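Local coordinates for protein similar to hydroxylamine oxidoreductase (Kuenenia stuttgartiensis, PDB 6H5L) that probably works as an oxidoreductase, a multiheme c-type cytochrome subunit of a large reductase complex that relays electrons between hemes, at residues L79-H84 with V127-C132; I70-E75 with E137-R142; Q379-V384 with V436-G441. One frame throughout, in Å; residues are numbered along the deposited sequence.

Contact 1 of 3, residues L79-H84 with V127-C132. With HEC (heme c), chain C.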
# COMPACT_ATOMS: atom_id res chain seq x y z
N LEU A 79 -35.40 -19.10 12.09
CA LEU A 79 -35.25 -19.57 13.46
C LEU A 79 -34.17 -20.63 13.59
O LEU A 79 -33.58 -20.78 14.66
CB LEU A 79 -36.59 -20.10 13.99
CG LEU A 79 -37.63 -19.02 14.27
CD1 LEU A 79 -38.96 -19.64 14.69
CD2 LEU A 79 -37.13 -18.06 15.34
N CYS A 80 -33.92 -21.39 12.51
CA CYS A 80 -32.79 -22.32 12.52
C CYS A 80 -31.49 -21.59 12.81
O CYS A 80 -30.68 -22.05 13.63
CB CYS A 80 -32.69 -23.05 11.18
SG CYS A 80 -34.25 -23.64 10.49
N VAL A 81 -31.29 -20.44 12.18
CA VAL A 81 -30.05 -19.70 12.37
C VAL A 81 -30.05 -18.96 13.70
O VAL A 81 -29.05 -18.98 14.42
CB VAL A 81 -29.82 -18.73 11.19
CG1 VAL A 81 -28.54 -17.93 11.40
CG2 VAL A 81 -29.75 -19.50 9.88
N ILE A 82 -31.17 -18.33 14.06
CA ILE A 82 -31.21 -17.54 15.29
C ILE A 82 -30.88 -18.40 16.51
O ILE A 82 -30.18 -17.95 17.43
CB ILE A 82 -32.59 -16.86 15.44
CG1 ILE A 82 -32.83 -15.88 14.29
CG2 ILE A 82 -32.70 -16.14 16.78
CD1 ILE A 82 -34.26 -15.40 14.19
N CYS A 83 -31.36 -19.64 16.52
CA CYS A 83 -31.11 -20.52 17.66
C CYS A 83 -29.72 -21.14 17.59
O CYS A 83 -28.94 -21.04 18.53
CB CYS A 83 -32.18 -21.61 17.72
SG CYS A 83 -32.19 -22.60 19.23
N HIS A 84 -29.41 -21.80 16.47
CA HIS A 84 -28.13 -22.48 16.35
C HIS A 84 -26.95 -21.52 16.26
O HIS A 84 -25.81 -21.94 16.44
CB HIS A 84 -28.14 -23.41 15.13
CG HIS A 84 -28.91 -24.67 15.35
ND1 HIS A 84 -28.35 -25.80 15.91
CD2 HIS A 84 -30.20 -24.99 15.08
CE1 HIS A 84 -29.26 -26.75 15.98
NE2 HIS A 84 -30.40 -26.29 15.48
N VAL A 127 -27.93 -21.58 0.16
CA VAL A 127 -28.29 -22.94 0.53
C VAL A 127 -28.34 -23.00 2.05
O VAL A 127 -27.32 -22.81 2.72
CB VAL A 127 -27.29 -23.96 -0.04
CG1 VAL A 127 -27.70 -25.38 0.34
CG2 VAL A 127 -27.18 -23.81 -1.54
N HIS A 128 -29.53 -23.25 2.58
CA HIS A 128 -29.82 -23.09 4.00
C HIS A 128 -29.84 -24.44 4.71
O HIS A 128 -29.92 -25.49 4.08
CB HIS A 128 -31.16 -22.37 4.18
CG HIS A 128 -31.36 -21.80 5.55
ND1 HIS A 128 -31.88 -22.54 6.59
CD2 HIS A 128 -31.11 -20.57 6.05
CE1 HIS A 128 -31.94 -21.78 7.67
NE2 HIS A 128 -31.48 -20.58 7.37
N CYS A 129 -29.75 -24.38 6.04
CA CYS A 129 -29.94 -25.58 6.86
C CYS A 129 -31.25 -26.27 6.53
O CYS A 129 -31.34 -27.50 6.57
CB CYS A 129 -29.90 -25.21 8.35
SG CYS A 129 -29.14 -23.62 8.73
N PHE A 130 -32.28 -25.48 6.20
CA PHE A 130 -33.56 -26.05 5.79
C PHE A 130 -33.39 -26.93 4.56
O PHE A 130 -34.02 -28.00 4.47
CB PHE A 130 -34.54 -24.91 5.51
CG PHE A 130 -35.97 -25.25 5.82
CD1 PHE A 130 -36.76 -25.88 4.88
CD2 PHE A 130 -36.52 -24.91 7.04
CE1 PHE A 130 -38.08 -26.19 5.16
CE2 PHE A 130 -37.84 -25.21 7.33
CZ PHE A 130 -38.62 -25.85 6.39
N ASP A 131 -32.55 -26.51 3.61
CA ASP A 131 -32.42 -27.24 2.35
C ASP A 131 -31.79 -28.61 2.55
O ASP A 131 -32.16 -29.58 1.87
CB ASP A 131 -31.59 -26.41 1.36
CG ASP A 131 -32.26 -25.10 1.00
OD1 ASP A 131 -33.46 -25.10 0.67
OD2 ASP A 131 -31.57 -24.05 1.05
N CYS A 132 -30.85 -28.73 3.49
CA CYS A 132 -30.13 -29.98 3.72
C CYS A 132 -30.73 -30.84 4.82
O CYS A 132 -30.51 -32.06 4.81
CB CYS A 132 -28.66 -29.70 4.07
SG CYS A 132 -27.59 -29.31 2.66
FE HEC C . -31.94 -27.55 15.69
CHA HEC C . -30.45 -30.37 16.93
CHB HEC C . -31.32 -28.63 12.48
CHC HEC C . -33.89 -25.03 14.47
CHD HEC C . -31.77 -26.00 18.72
NA HEC C . -31.07 -29.21 14.85
C1A HEC C . -30.47 -30.23 15.55
C2A HEC C . -29.86 -31.13 14.59
C3A HEC C . -30.09 -30.65 13.37
C4A HEC C . -30.86 -29.43 13.51
CMA HEC C . -29.63 -31.27 12.03
CAA HEC C . -29.07 -32.42 14.95
CBA HEC C . -29.92 -33.67 14.78
CGA HEC C . -29.14 -34.86 15.28
O1A HEC C . -28.06 -34.64 15.90
O2A HEC C . -29.58 -36.01 15.06
NB HEC C . -32.44 -26.90 13.81
C1B HEC C . -32.20 -27.58 12.63
C2B HEC C . -33.03 -26.99 11.60
C3B HEC C . -33.73 -26.00 12.15
C4B HEC C . -33.38 -25.92 13.55
CMB HEC C . -33.04 -27.45 10.12
CAB HEC C . -34.75 -25.07 11.45
CBB HEC C . -36.01 -25.86 11.02
NC HEC C . -32.63 -25.79 16.44
C1C HEC C . -33.54 -24.97 15.80
C2C HEC C . -34.16 -24.12 16.80
C3C HEC C . -33.49 -24.30 17.96
C4C HEC C . -32.57 -25.41 17.77
CMC HEC C . -35.12 -22.96 16.43
CAC HEC C . -33.72 -23.55 19.30
CBC HEC C . -35.17 -23.70 19.81
ND HEC C . -31.19 -28.10 17.55
C1D HEC C . -31.28 -27.30 18.68
C2D HEC C . -30.79 -28.05 19.81
C3D HEC C . -30.38 -29.42 19.26
C4D HEC C . -30.67 -29.36 17.84
CMD HEC C . -30.70 -27.58 21.28
CAD HEC C . -29.79 -30.61 20.04
CBD HEC C . -30.86 -31.70 20.16
CGD HEC C . -30.34 -32.90 20.90
O1D HEC C . -31.11 -33.89 21.02
O2D HEC C . -29.17 -32.88 21.36
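The imidazole of H128 sets its CE1-NE2 side against C80 and V81, its CE1 lying 3.8 Å from C80 CB at the ring edge, while V81 brings CG2 up to NE2. CG stands anti to the backbone N (chi1 -163°), and a bond from the helix it caps limits the ring's rotation: F130 N donates to H128 ND1 within the ring plane (3.0 Å, N-H...acceptor angle 172°). In return H128 N donates to D131 OD2 at 2.7 Å, closing a capping box. Histidine suits the place because it caps the helix with ND1 and packs on C80 with its CE1 edge. An alanine here would probably leave F130 N without its capping acceptor and open a gap beside C80 and V81.

C129 SG lies 4.4 Å from C80 CB, and C80 SG faces the rim of F130 at CD2 (4.3 Å). Each sulfur is spent on a thioether, C80 SG bonding HEC CAB at 1.8 Å and C129 SG a second heme. C83 SG makes the other link to HEC, whose iron takes H84 NE2 and H68 as axial ligands. Two heme attachment sites thus lie side by side, as in multiheme cytochromes c, with C80 to H84 forming a CxxCH motif.

Contact 2 of 3, residues I70-E75 with E137-R142. With HEC (heme c), chain C.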
# COMPACT_ATOMS: atom_id res chain seq x y z
N ILE A 70 -42.39 -27.65 14.47
CA ILE A 70 -43.04 -26.36 14.28
C ILE A 70 -42.17 -25.42 13.45
O ILE A 70 -42.69 -24.59 12.68
CB ILE A 70 -43.40 -25.73 15.65
CG1 ILE A 70 -44.19 -24.44 15.44
CG2 ILE A 70 -42.15 -25.49 16.49
CD1 ILE A 70 -44.59 -23.75 16.72
N PHE A 71 -40.85 -25.54 13.56
CA PHE A 71 -39.97 -24.70 12.74
C PHE A 71 -39.98 -25.15 11.28
O PHE A 71 -39.80 -24.32 10.38
CB PHE A 71 -38.55 -24.72 13.31
CG PHE A 71 -38.50 -24.53 14.80
CD1 PHE A 71 -38.89 -23.33 15.37
CD2 PHE A 71 -38.04 -25.54 15.63
CE1 PHE A 71 -38.85 -23.15 16.74
CE2 PHE A 71 -37.99 -25.37 16.99
CZ PHE A 71 -38.39 -24.17 17.55
N ILE A 72 -40.17 -26.44 11.03
CA ILE A 72 -40.31 -26.93 9.67
C ILE A 72 -41.72 -26.66 9.14
O ILE A 72 -41.89 -26.26 7.98
CB ILE A 72 -39.97 -28.43 9.59
CG1 ILE A 72 -38.63 -28.72 10.28
CG2 ILE A 72 -39.94 -28.91 8.15
CD1 ILE A 72 -38.36 -30.19 10.44
N GLU A 73 -42.73 -26.86 9.98
CA GLU A 73 -44.12 -26.76 9.52
C GLU A 73 -44.47 -25.37 9.04
O GLU A 73 -45.26 -25.22 8.10
CB GLU A 73 -45.06 -27.18 10.65
CG GLU A 73 -45.42 -28.66 10.62
CD GLU A 73 -45.94 -29.17 11.95
OE1 GLU A 73 -46.02 -28.38 12.90
OE2 GLU A 73 -46.27 -30.38 12.02
N GLN A 74 -43.89 -24.33 9.64
CA GLN A 74 -44.14 -22.96 9.21
C GLN A 74 -42.96 -22.38 8.44
O GLN A 74 -42.89 -21.16 8.26
CB GLN A 74 -44.48 -22.09 10.42
CG GLN A 74 -45.77 -22.51 11.11
CD GLN A 74 -46.16 -21.60 12.26
OE1 GLN A 74 -45.94 -20.39 12.22
NE2 GLN A 74 -46.74 -22.18 13.30
N GLU A 75 -42.04 -23.23 7.98
CA GLU A 75 -40.95 -22.83 7.09
C GLU A 75 -40.14 -21.68 7.67
O GLU A 75 -39.77 -20.73 6.97
CB GLU A 75 -41.48 -22.49 5.69
CG GLU A 75 -42.18 -23.66 5.01
CD GLU A 75 -42.89 -23.25 3.73
OE1 GLU A 75 -42.27 -23.34 2.65
OE2 GLU A 75 -44.06 -22.84 3.82
N GLU A 137 -42.06 -33.55 3.83
CA GLU A 137 -43.23 -34.44 3.87
C GLU A 137 -43.56 -34.86 5.30
O GLU A 137 -44.72 -34.79 5.72
CB GLU A 137 -42.98 -35.67 2.99
CG GLU A 137 -43.02 -35.39 1.50
CD GLU A 137 -42.92 -36.66 0.67
OE1 GLU A 137 -43.38 -37.72 1.14
OE2 GLU A 137 -42.36 -36.61 -0.45
N LYS A 138 -42.55 -35.29 6.06
CA LYS A 138 -42.75 -35.80 7.41
C LYS A 138 -42.54 -34.74 8.49
O LYS A 138 -42.84 -35.02 9.66
CB LYS A 138 -41.81 -36.98 7.66
CG LYS A 138 -42.02 -38.15 6.70
CD LYS A 138 -40.69 -38.70 6.20
CE LYS A 138 -39.93 -39.43 7.30
NZ LYS A 138 -40.49 -40.79 7.54
N ASN A 139 -42.06 -33.55 8.13
CA ASN A 139 -41.82 -32.47 9.09
C ASN A 139 -40.90 -32.92 10.22
O ASN A 139 -41.22 -32.81 11.41
CB ASN A 139 -43.14 -31.91 9.63
CG ASN A 139 -43.87 -31.05 8.62
OD1 ASN A 139 -43.26 -30.27 7.89
ND2 ASN A 139 -45.19 -31.20 8.56
N GLN A 140 -39.74 -33.45 9.84
CA GLN A 140 -38.73 -33.90 10.79
C GLN A 140 -37.35 -33.50 10.28
O GLN A 140 -37.17 -33.19 9.10
CB GLN A 140 -38.80 -35.42 11.01
CG GLN A 140 -40.06 -35.90 11.71
CD GLN A 140 -40.20 -37.41 11.68
OE1 GLN A 140 -39.63 -38.08 10.81
NE2 GLN A 140 -40.96 -37.95 12.63
N ILE A 141 -36.39 -33.49 11.19
CA ILE A 141 -35.00 -33.21 10.83
C ILE A 141 -34.36 -34.47 10.26
O ILE A 141 -34.67 -35.59 10.66
CB ILE A 141 -34.22 -32.67 12.05
CG1 ILE A 141 -33.84 -31.20 11.84
CG2 ILE A 141 -32.97 -33.49 12.33
CD1 ILE A 141 -35.02 -30.27 11.66
N ARG A 142 -33.47 -34.27 9.28
CA ARG A 142 -32.87 -35.35 8.52
C ARG A 142 -31.36 -35.16 8.44
O ARG A 142 -30.87 -34.03 8.34
CB ARG A 142 -33.45 -35.41 7.10
CG ARG A 142 -32.94 -36.56 6.25
CD ARG A 142 -32.74 -36.16 4.80
NE ARG A 142 -33.89 -35.43 4.26
CZ ARG A 142 -33.83 -34.20 3.77
NH1 ARG A 142 -32.67 -33.55 3.73
NH2 ARG A 142 -34.92 -33.61 3.30
FE HEC C . -31.94 -27.55 15.69
CHA HEC C . -30.45 -30.37 16.93
CHB HEC C . -31.32 -28.63 12.48
CHC HEC C . -33.89 -25.03 14.47
CHD HEC C . -31.77 -26.00 18.72
NA HEC C . -31.07 -29.21 14.85
C1A HEC C . -30.47 -30.23 15.55
C2A HEC C . -29.86 -31.13 14.59
C3A HEC C . -30.09 -30.65 13.37
C4A HEC C . -30.86 -29.43 13.51
CMA HEC C . -29.63 -31.27 12.03
CAA HEC C . -29.07 -32.42 14.95
CBA HEC C . -29.92 -33.67 14.78
CGA HEC C . -29.14 -34.86 15.28
O1A HEC C . -28.06 -34.64 15.90
O2A HEC C . -29.58 -36.01 15.06
NB HEC C . -32.44 -26.90 13.81
C1B HEC C . -32.20 -27.58 12.63
C2B HEC C . -33.03 -26.99 11.60
C3B HEC C . -33.73 -26.00 12.15
C4B HEC C . -33.38 -25.92 13.55
CMB HEC C . -33.04 -27.45 10.12
CAB HEC C . -34.75 -25.07 11.45
CBB HEC C . -36.01 -25.86 11.02
NC HEC C . -32.63 -25.79 16.44
C1C HEC C . -33.54 -24.97 15.80
C2C HEC C . -34.16 -24.12 16.80
C3C HEC C . -33.49 -24.30 17.96
C4C HEC C . -32.57 -25.41 17.77
CMC HEC C . -35.12 -22.96 16.43
CAC HEC C . -33.72 -23.55 19.30
CBC HEC C . -35.17 -23.70 19.81
ND HEC C . -31.19 -28.10 17.55
C1D HEC C . -31.28 -27.30 18.68
C2D HEC C . -30.79 -28.05 19.81
C3D HEC C . -30.38 -29.42 19.26
C4D HEC C . -30.67 -29.36 17.84
CMD HEC C . -30.70 -27.58 21.28
CAD HEC C . -29.79 -30.61 20.04
CBD HEC C . -30.86 -31.70 20.16
CGD HEC C . -30.34 -32.90 20.90
O1D HEC C . -31.11 -33.89 21.02
O2D HEC C . -29.17 -32.88 21.36
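This is a mixed contact, apolar at the heme side and polar at its outer edge, between the last turn of helix 69-73 and the short antiparallel hairpin 134-135/140-141, closed at one rim of a heme c. I72 carries the apolar part. Its chi1 of -50° sets CG1 anti to the carbonyl carbon, and from there CD1 meets I141 CD1 at 3.6 Å, the two isoleucines crossing obliquely. The same methyl lies 3.5 Å from Q140 C, over the hairpin backbone, while the other branch, CG2, lies against the side chain of N139. A branched side chain suits this place because each arm has its own neighbour.

Toward solvent E73 lies against N139 through its CG, 3.5 Å from N139 CG. The two side chains cross at about a right angle, with carboxylate and amide planes 85° apart. N139 has a positive phi of 55°, which asparagine tolerates better than most residues, and with Q140 it faces D135 in a G1 beta bulge. The helix ends in a Schellman motif with E75, at positive phi, as the C-prime residue and its N bonded to I72 O at 3.0 Å.

Both segments touch the porphyrin. I141 CG1 reaches HEC CHB at 3.7 Å, and I72 CG1 lies 3.9 Å from HEC CBB. F71 turns one ring face to HEC CMC, 3.6 Å above its centre, and I70 CG2 covers the opposite face. I141 also packs on Y60 and on H68, an axial ligand, while F71 meets I79 of a neighbouring conserved hypothetical cytochrome chain. Aliphatic and aromatic groups bordering part of the macrocycle's edge in this way form part of the apolar lining of a bis-histidine heme c pocket.

Contact 3 of 3, residues Q379-V384 with V436-G441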
# COMPACT_ATOMS: atom_id res chain seq x y z
N GLN A 379 4.81 -68.55 -0.43
CA GLN A 379 5.73 -69.50 0.19
C GLN A 379 5.43 -69.65 1.68
O GLN A 379 5.52 -70.76 2.23
CB GLN A 379 7.17 -69.06 -0.03
CG GLN A 379 7.63 -69.14 -1.48
CD GLN A 379 8.87 -68.31 -1.76
OE1 GLN A 379 9.18 -67.37 -1.02
NE2 GLN A 379 9.58 -68.66 -2.82
N ALA A 380 5.07 -68.55 2.34
CA ALA A 380 4.71 -68.63 3.76
C ALA A 380 3.40 -69.38 3.95
O ALA A 380 3.24 -70.13 4.92
CB ALA A 380 4.62 -67.23 4.36
N GLN A 381 2.44 -69.19 3.04
CA GLN A 381 1.17 -69.90 3.15
C GLN A 381 1.34 -71.40 2.92
O GLN A 381 0.60 -72.20 3.49
CB GLN A 381 0.15 -69.32 2.17
CG GLN A 381 -1.27 -69.83 2.37
CD GLN A 381 -2.28 -69.10 1.50
OE1 GLN A 381 -2.21 -67.89 1.33
NE2 GLN A 381 -3.23 -69.85 0.95
N LYS A 382 2.31 -71.79 2.08
CA LYS A 382 2.59 -73.21 1.88
C LYS A 382 3.06 -73.86 3.17
O LYS A 382 2.67 -75.00 3.48
CB LYS A 382 3.64 -73.38 0.78
CG LYS A 382 3.93 -74.83 0.41
CD LYS A 382 2.72 -75.48 -0.25
CE LYS A 382 3.07 -76.82 -0.87
NZ LYS A 382 3.49 -77.83 0.14
N ILE A 383 3.89 -73.16 3.94
CA ILE A 383 4.40 -73.71 5.20
C ILE A 383 3.25 -73.91 6.19
O ILE A 383 3.17 -74.95 6.86
CB ILE A 383 5.48 -72.78 5.78
CG1 ILE A 383 6.70 -72.76 4.86
CG2 ILE A 383 5.85 -73.21 7.19
CD1 ILE A 383 7.70 -71.68 5.20
N VAL A 384 2.36 -72.93 6.29
CA VAL A 384 1.24 -73.03 7.23
C VAL A 384 0.30 -74.15 6.83
O VAL A 384 -0.19 -74.91 7.68
CB VAL A 384 0.51 -71.68 7.34
CG1 VAL A 384 -0.65 -71.78 8.31
CG2 VAL A 384 1.48 -70.58 7.76
N VAL A 436 -7.34 -70.04 5.40
CA VAL A 436 -6.02 -69.43 5.44
C VAL A 436 -5.78 -68.62 4.17
O VAL A 436 -6.09 -69.07 3.07
CB VAL A 436 -4.92 -70.49 5.61
CG1 VAL A 436 -3.54 -69.85 5.56
CG2 VAL A 436 -5.11 -71.26 6.91
N GLY A 437 -5.25 -67.41 4.34
CA GLY A 437 -4.82 -66.59 3.19
C GLY A 437 -5.75 -65.51 2.69
O GLY A 437 -6.81 -65.33 3.25
N PRO A 438 -5.43 -64.88 1.55
CA PRO A 438 -6.16 -63.77 1.00
C PRO A 438 -7.69 -63.83 0.92
O PRO A 438 -8.29 -64.73 0.45
CB PRO A 438 -5.58 -63.56 -0.39
CG PRO A 438 -4.60 -64.64 -0.56
CD PRO A 438 -4.19 -64.98 0.85
N ILE A 439 -8.19 -62.72 1.40
CA ILE A 439 -9.55 -62.20 1.65
C ILE A 439 -10.23 -62.91 2.80
O ILE A 439 -10.25 -62.32 3.84
CB ILE A 439 -10.44 -62.07 0.41
CG1 ILE A 439 -9.65 -61.70 -0.85
CG2 ILE A 439 -11.52 -61.05 0.71
CD1 ILE A 439 -8.81 -60.48 -0.69
N LEU A 440 -10.62 -64.18 2.66
CA LEU A 440 -11.46 -64.68 3.74
C LEU A 440 -10.69 -65.29 4.91
O LEU A 440 -11.31 -65.62 5.92
CB LEU A 440 -12.47 -65.70 3.19
CG LEU A 440 -13.55 -65.06 2.32
CD1 LEU A 440 -14.70 -66.02 2.06
CD2 LEU A 440 -14.05 -63.76 2.95
N GLY A 441 -9.38 -65.44 4.81
CA GLY A 441 -8.61 -65.93 5.93
C GLY A 441 -8.16 -64.87 6.91
O GLY A 441 -7.47 -65.19 7.89
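Apolar contact joins Q381 and V384, one turn apart on helix 356-389, to V436 in the loop that precedes helix 443-446. The chain of Q381 is extended, with CG anti to the backbone N (chi1 -170°), and runs antiparallel to the side chain of V436, CG meeting V436 CG1 at 3.9 Å. V384 CG1 approaches that same methyl more distantly, at 4.4 Å. Valine suits the loop position because its short branches fit against the helix surface.

The polar end of Q381 also meets the loop, but by van der Waals contact. Its OE1 lies 3.5 Å from G437 CA and 3.6 Å from P438 CD. A side chain on G437 would run into OE1, and at a phi of 98° it would also press on the carbonyl O of V436, which explains the glycine.

Hydrogen bonds to the amide come from outside the two segments: OE1 pairs with Y460 OH, and NE2 with E385 OE1 and weakly with S317 OG. Y460 also packs on P438. Glutamine can accept and donate at one tip, and its buried amide is thus satisfied by neighbours that hold it against the loop, although no hydrogen bond joins helix and loop here.

Overall arrangement
Contacts 1 and 2 are neighbours, their centres 12 Å apart, and they share one heme c. Helices 69-73 and 77-87, consecutive in the chain, supply their first segments, and helix 129-133 and the hairpin that follows supply the second, so contact 1 is nested inside the loop closed by contact 2. They touch directly where F130 meets F71 and I72. Together they contribute to the attachment and lining of one heme beside the next. Contact 3 follows later in the chain, across its centre, about 54 Å from contact 1 and 55 Å from contact 2 between centres; it lies far from this heme and belongs to another part of the chain.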